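Side-chain contacts in beta-lactamase Rm3 (Uncultured bacterium, PDB 5IQK), which hydrolyses beta-lactam antibiotics as a zinc-dependent subclass B3 metallo-beta-lactamase and thereby probably confers antibiotic resistance: residues D179-V184 and A255-L260; D217-A222 and R251-A256. All blocks are in the same frame, centred on the assembly; numbering follows the deposited sequence.

Contact 1: residues D179-V184 and A255-L260; sequences DSINAV and AAARTL
Ile181 drives the end of its longer branch against the methyl of Ala257, and this is the tight part of the contact: CD1 of Ile181 lies 3.5 Å from CB of Ala257, closer than carbons usually pack, and CG1 of Ile181 follows at 3.7 Å from the same methyl. With chi1 at 50°, CG1 of Ile181 sits between its own backbone N and carbonyl carbon, and the extended chi2 then sends CD1 out to the helix. One turn on, Leu260 forks over the loop backbone. Its CD2 presses on the peptide of Ala183, 3.3 Å from N of Ala183 and 3.8 Å from CB of Ala183, while its CD1 meets CB of Asn182 at 3.8 Å. Ile181, Ala257 and Ala183 are buried, with Leu260 partly exposed at the margin; the Asn182 side is looser, its amide turned off from the helix and its side chain about 6 Å from a zinc ion. No direct hydrogen bond joins the two segments. Instead a single water ties them, donating to O of Ile181 and to O of Ala257, at 2.8 Å and 2.9 Å from its oxygen, and accepting from N of Ala183. Ala183 centres an inverse gamma turn, whose bond from N of Val184 to O of Asn182 is weak. O of Asn182 also accepts from ND1 of the zinc ligand His155, a second-shell contact. In the superfamily's alpha-beta/beta-alpha sandwich, the loop follows strand 171-178 and rests on helix 249-269, while Phe208 and Leu211 of helix 200-212 close over Ile181.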
loop_
_atom_site.group_PDB
_atom_site.type_symbol
_atom_site.label_atom_id
_atom_site.label_comp_id
_atom_site.label_asym_id
_atom_site.label_seq_id
_atom_site.Cartn_x
_atom_site.Cartn_y
_atom_site.Cartn_z
ATOM N N ASP A 179 4.409 0.580 -2.448
ATOM C CA ASP A 179 3.947 1.797 -1.826
ATOM C C ASP A 179 3.943 2.943 -2.833
ATOM O O ASP A 179 4.617 2.890 -3.865
ATOM C CB ASP A 179 4.822 2.163 -0.624
ATOM C CG ASP A 179 4.178 3.230 0.244
ATOM O OD1 ASP A 179 2.931 3.409 0.138
ATOM O OD2 ASP A 179 4.903 3.889 1.004
ATOM N N SER A 180 3.177 3.977 -2.519
ATOM C CA SER A 180 3.270 5.248 -3.245
ATOM C C SER A 180 4.700 5.743 -3.258
ATOM O O SER A 180 5.357 5.728 -2.223
ATOM C CB SER A 180 2.385 6.307 -2.585
ATOM O OG SER A 180 1.035 5.891 -2.554
ATOM N N ILE A 181 5.171 6.179 -4.425
ATOM C CA ILE A 181 6.480 6.816 -4.560
ATOM C C ILE A 181 6.352 8.103 -5.375
ATOM O O ILE A 181 7.318 8.561 -5.996
ATOM C CB ILE A 181 7.504 5.877 -5.225
ATOM C CG1 ILE A 181 6.922 5.276 -6.500
ATOM C CG2 ILE A 181 7.906 4.771 -4.259
ATOM C CD1 ILE A 181 7.925 4.495 -7.317
ATOM N N ASN A 182 5.152 8.682 -5.367
ATOM C CA ASN A 182 4.927 9.913 -6.101
ATOM C C ASN A 182 5.271 11.136 -5.248
ATOM O O ASN A 182 4.846 11.255 -4.092
ATOM C CB ASN A 182 3.480 9.981 -6.629
ATOM C CG ASN A 182 2.409 9.872 -5.532
ATOM O OD1 ASN A 182 2.576 9.186 -4.520
ATOM N ND2 ASN A 182 1.281 10.541 -5.760
ATOM N N ALA A 183 6.065 12.030 -5.833
ATOM C CA ALA A 183 6.486 13.259 -5.166
ATOM C C ALA A 183 5.372 14.310 -5.194
ATOM O O ALA A 183 5.395 15.255 -6.005
ATOM C CB ALA A 183 7.762 13.810 -5.813
ATOM N N VAL A 184 4.388 14.111 -4.324
ATOM C CA VAL A 184 3.310 15.066 -4.124
ATOM C C VAL A 184 3.317 15.461 -2.649
ATOM O O VAL A 184 3.830 14.720 -1.801
ATOM C CB VAL A 184 1.940 14.482 -4.506
ATOM C CG1 VAL A 184 1.959 14.002 -5.939
ATOM C CG2 VAL A 184 1.608 13.313 -3.579
ATOM N N ALA A 255 9.630 4.049 -13.563
ATOM C CA ALA A 255 9.861 4.978 -14.661
ATOM C C ALA A 255 8.882 6.154 -14.610
ATOM O O ALA A 255 9.285 7.307 -14.778
ATOM C CB ALA A 255 9.757 4.259 -15.995
ATOM N N ALA A 256 7.609 5.861 -14.336
ATOM C CA ALA A 256 6.575 6.893 -14.246
ATOM C C ALA A 256 6.807 7.838 -13.068
ATOM O O ALA A 256 6.591 9.053 -13.173
ATOM C CB ALA A 256 5.196 6.252 -14.147
ATOM N N ALA A 257 7.252 7.273 -11.954
ATOM C CA ALA A 257 7.529 8.050 -10.757
ATOM C C ALA A 257 8.757 8.934 -10.955
ATOM O O ALA A 257 8.815 10.049 -10.427
ATOM C CB ALA A 257 7.723 7.136 -9.568
ATOM N N ARG A 258 9.726 8.449 -11.733
ATOM C CA ARG A 258 10.916 9.246 -12.042
ATOM C C ARG A 258 10.538 10.466 -12.858
ATOM O O ARG A 258 11.050 11.572 -12.637
ATOM C CB ARG A 258 11.945 8.438 -12.820
ATOM C CG ARG A 258 12.773 7.518 -11.970
ATOM C CD ARG A 258 13.942 6.959 -12.761
ATOM N NE ARG A 258 14.871 6.296 -11.861
ATOM C CZ ARG A 258 15.150 5.000 -11.886
ATOM N NH1 ARG A 258 16.009 4.502 -11.007
ATOM N NH2 ARG A 258 14.604 4.215 -12.807
ATOM N N THR A 259 9.661 10.236 -13.831
ATOM C CA THR A 259 9.158 11.289 -14.695
ATOM C C THR A 259 8.448 12.355 -13.880
ATOM O O THR A 259 8.677 13.558 -14.078
ATOM C CB THR A 259 8.203 10.714 -15.750
ATOM O OG1 THR A 259 8.937 9.824 -16.596
ATOM C CG2 THR A 259 7.606 11.808 -16.596
ATOM N N LEU A 260 7.591 11.910 -12.965
ATOM C CA LEU A 260 6.885 12.822 -12.074
ATOM C C LEU A 260 7.895 13.614 -11.234
ATOM O O LEU A 260 7.782 14.838 -11.105
ATOM C CB LEU A 260 5.904 12.048 -11.184
ATOM C CG LEU A 260 5.005 12.771 -10.174
ATOM C CD1 LEU A 260 3.786 11.938 -9.845
ATOM C CD2 LEU A 260 5.722 13.139 -8.891
HETATM O O HOH W 1 7.925 10.664 -7.700
#

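Contact 2: residues D217-A222 and R251-A256; sequences DVLISA and RAYVAA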
loop_
_atom_site.group_PDB
_atom_site.type_symbol
_atom_site.label_atom_id
_atom_site.label_comp_id
_atom_site.label_asym_id
_atom_site.label_seq_id
_atom_site.Cartn_x
_atom_site.Cartn_y
_atom_site.Cartn_z
ATOM N N ASP A 217 6.183 -10.276 -10.763
ATOM C CA ASP A 217 5.197 -10.839 -11.689
ATOM C C ASP A 217 3.820 -10.180 -11.609
ATOM O O ASP A 217 3.207 -9.897 -12.641
ATOM C CB ASP A 217 5.052 -12.342 -11.460
ATOM C CG ASP A 217 6.311 -13.093 -11.794
ATOM O OD1 ASP A 217 6.909 -12.784 -12.848
ATOM O OD2 ASP A 217 6.706 -13.979 -11.004
ATOM N N VAL A 218 3.308 -9.988 -10.396
ATOM C CA VAL A 218 2.032 -9.303 -10.213
ATOM C C VAL A 218 2.166 -8.098 -9.279
ATOM O O VAL A 218 2.484 -8.230 -8.089
ATOM C CB VAL A 218 0.929 -10.250 -9.667
ATOM C CG1 VAL A 218 -0.384 -9.485 -9.493
ATOM C CG2 VAL A 218 0.728 -11.457 -10.592
ATOM N N LEU A 219 1.904 -6.924 -9.835
ATOM C CA LEU A 219 2.005 -5.675 -9.093
ATOM C C LEU A 219 0.644 -5.136 -8.674
ATOM O O LEU A 219 -0.278 -5.029 -9.484
ATOM C CB LEU A 219 2.742 -4.625 -9.930
ATOM C CG LEU A 219 2.785 -3.202 -9.355
ATOM C CD1 LEU A 219 3.588 -3.214 -8.053
ATOM C CD2 LEU A 219 3.374 -2.203 -10.350
ATOM N N ILE A 220 0.536 -4.789 -7.392
ATOM C CA ILE A 220 -0.552 -3.956 -6.904
ATOM C C ILE A 220 0.054 -2.697 -6.267
ATOM O O ILE A 220 0.852 -2.791 -5.330
ATOM C CB ILE A 220 -1.437 -4.672 -5.873
ATOM C CG1 ILE A 220 -1.960 -6.007 -6.421
ATOM C CG2 ILE A 220 -2.597 -3.769 -5.464
ATOM C CD1 ILE A 220 -1.100 -7.197 -6.026
ATOM N N SER A 221 -0.301 -1.527 -6.779
ATOM C CA SER A 221 0.172 -0.271 -6.179
ATOM C C SER A 221 -0.827 0.249 -5.144
ATOM O O SER A 221 -2.034 0.057 -5.289
ATOM C CB SER A 221 0.407 0.793 -7.259
ATOM O OG SER A 221 -0.721 0.872 -8.111
ATOM N N ALA A 222 -0.314 0.929 -4.120
ATOM C CA ALA A 222 -1.133 1.434 -3.018
ATOM C C ALA A 222 -2.319 2.250 -3.538
ATOM O O ALA A 222 -3.431 2.141 -3.016
ATOM C CB ALA A 222 -0.274 2.268 -2.063
ATOM N N ARG A 251 9.224 -1.989 -13.057
ATOM C CA ARG A 251 10.099 -1.089 -13.815
ATOM C C ARG A 251 9.333 0.082 -14.421
ATOM O O ARG A 251 9.824 1.213 -14.431
ATOM C CB ARG A 251 10.835 -1.832 -14.935
ATOM C CG ARG A 251 11.857 -2.853 -14.487
ATOM C CD ARG A 251 12.688 -3.299 -15.690
ATOM N NE ARG A 251 13.632 -2.259 -16.099
ATOM C CZ ARG A 251 14.076 -2.089 -17.343
ATOM N NH1 ARG A 251 13.670 -2.898 -18.315
ATOM N NH2 ARG A 251 14.926 -1.106 -17.617
ATOM N N ALA A 252 8.134 -0.185 -14.926
ATOM C CA ALA A 252 7.315 0.869 -15.516
ATOM C C ALA A 252 6.789 1.817 -14.443
ATOM O O ALA A 252 6.662 3.014 -14.668
ATOM C CB ALA A 252 6.162 0.268 -16.303
ATOM N N TYR A 253 6.473 1.256 -13.282
ATOM C CA TYR A 253 5.996 2.014 -12.132
ATOM C C TYR A 253 7.058 3.013 -11.679
ATOM O O TYR A 253 6.767 4.191 -11.415
ATOM C CB TYR A 253 5.650 1.043 -11.008
ATOM C CG TYR A 253 5.061 1.628 -9.740
ATOM C CD1 TYR A 253 3.770 2.130 -9.719
ATOM C CD2 TYR A 253 5.785 1.624 -8.550
ATOM C CE1 TYR A 253 3.214 2.631 -8.543
ATOM C CE2 TYR A 253 5.242 2.120 -7.371
ATOM C CZ TYR A 253 3.959 2.628 -7.377
ATOM O OH TYR A 253 3.414 3.113 -6.209
ATOM N N VAL A 254 8.297 2.542 -11.605
ATOM C CA VAL A 254 9.405 3.419 -11.222
ATOM C C VAL A 254 9.675 4.466 -12.301
ATOM O O VAL A 254 9.916 5.640 -11.997
ATOM C CB VAL A 254 10.690 2.621 -10.954
ATOM C CG1 VAL A 254 11.886 3.566 -10.737
ATOM C CG2 VAL A 254 10.492 1.703 -9.750
ATOM N N ALA A 255 9.630 4.049 -13.563
ATOM C CA ALA A 255 9.861 4.978 -14.661
ATOM C C ALA A 255 8.882 6.154 -14.610
ATOM O O ALA A 255 9.285 7.307 -14.778
ATOM C CB ALA A 255 9.757 4.259 -15.995
ATOM N N ALA A 256 7.609 5.861 -14.336
ATOM C CA ALA A 256 6.575 6.893 -14.246
ATOM C C ALA A 256 6.807 7.838 -13.068
ATOM O O ALA A 256 6.591 9.053 -13.173
ATOM C CB ALA A 256 5.196 6.252 -14.147
#
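A chi1 of -177° swings the Tyr253 ring off the helix, opposite its own N, and Leu219 extends in the same sense at 173°; the two side chains, pointing at each other from helix and strand, cross at about a right angle. The touch between them is slight: CD2 of Leu219 comes to 4.0 Å from CB of Tyr253, at the root of the aromatic side chain and obliquely to its ring. Farther along the strand Ser221 meets the outer part of the ring. It does so with its methylene, CB of Ser221 lying 3.6 Å from CE1 of Tyr253 and 3.9 Å from OH of Tyr253, again at an oblique approach. No hydrogen bond crosses between the segments. OG of Ser221 bonds to O of His223, a zinc ligand, and to OG of Ser227, while OH of Tyr253 bonds to O of Asp179, which fixes the far end of the ring. All three residues are buried, in a carbon-to-carbon seam whose two hydroxyls find their partners outside the two segments. Strand 218-221 is an edge strand of a five-stranded mixed sheet, paired in parallel with strand 171-178. Helix 249-269, among the helices that cover the sheets of the alpha-beta/beta-alpha sandwich, packs on the face of this sheet beside its edge strand, where Ala178 of the neighbouring strand touches both Leu219 and Tyr253.

Contacts 1 and 2 lie on successive turns of helix 249-269, share Ala255 and Ala256, and have centres about 10 Å apart. Contact 2 is wholly buried and joins the helix to the face of a sheet, beside its edge strand, by apolar packing alone. Contact 1 buries more surface, reaches from the interior to partly exposed residues, and mixes packing with a water bridge between backbones; its first segment is an irregular loop whose Asn182 lies near a zinc ion. Tyr253 couples them: its CE2 packs 3.6 Å from CD1 of Ile181. One helix thus backs both the loop and the strand leading to zinc ligand His223.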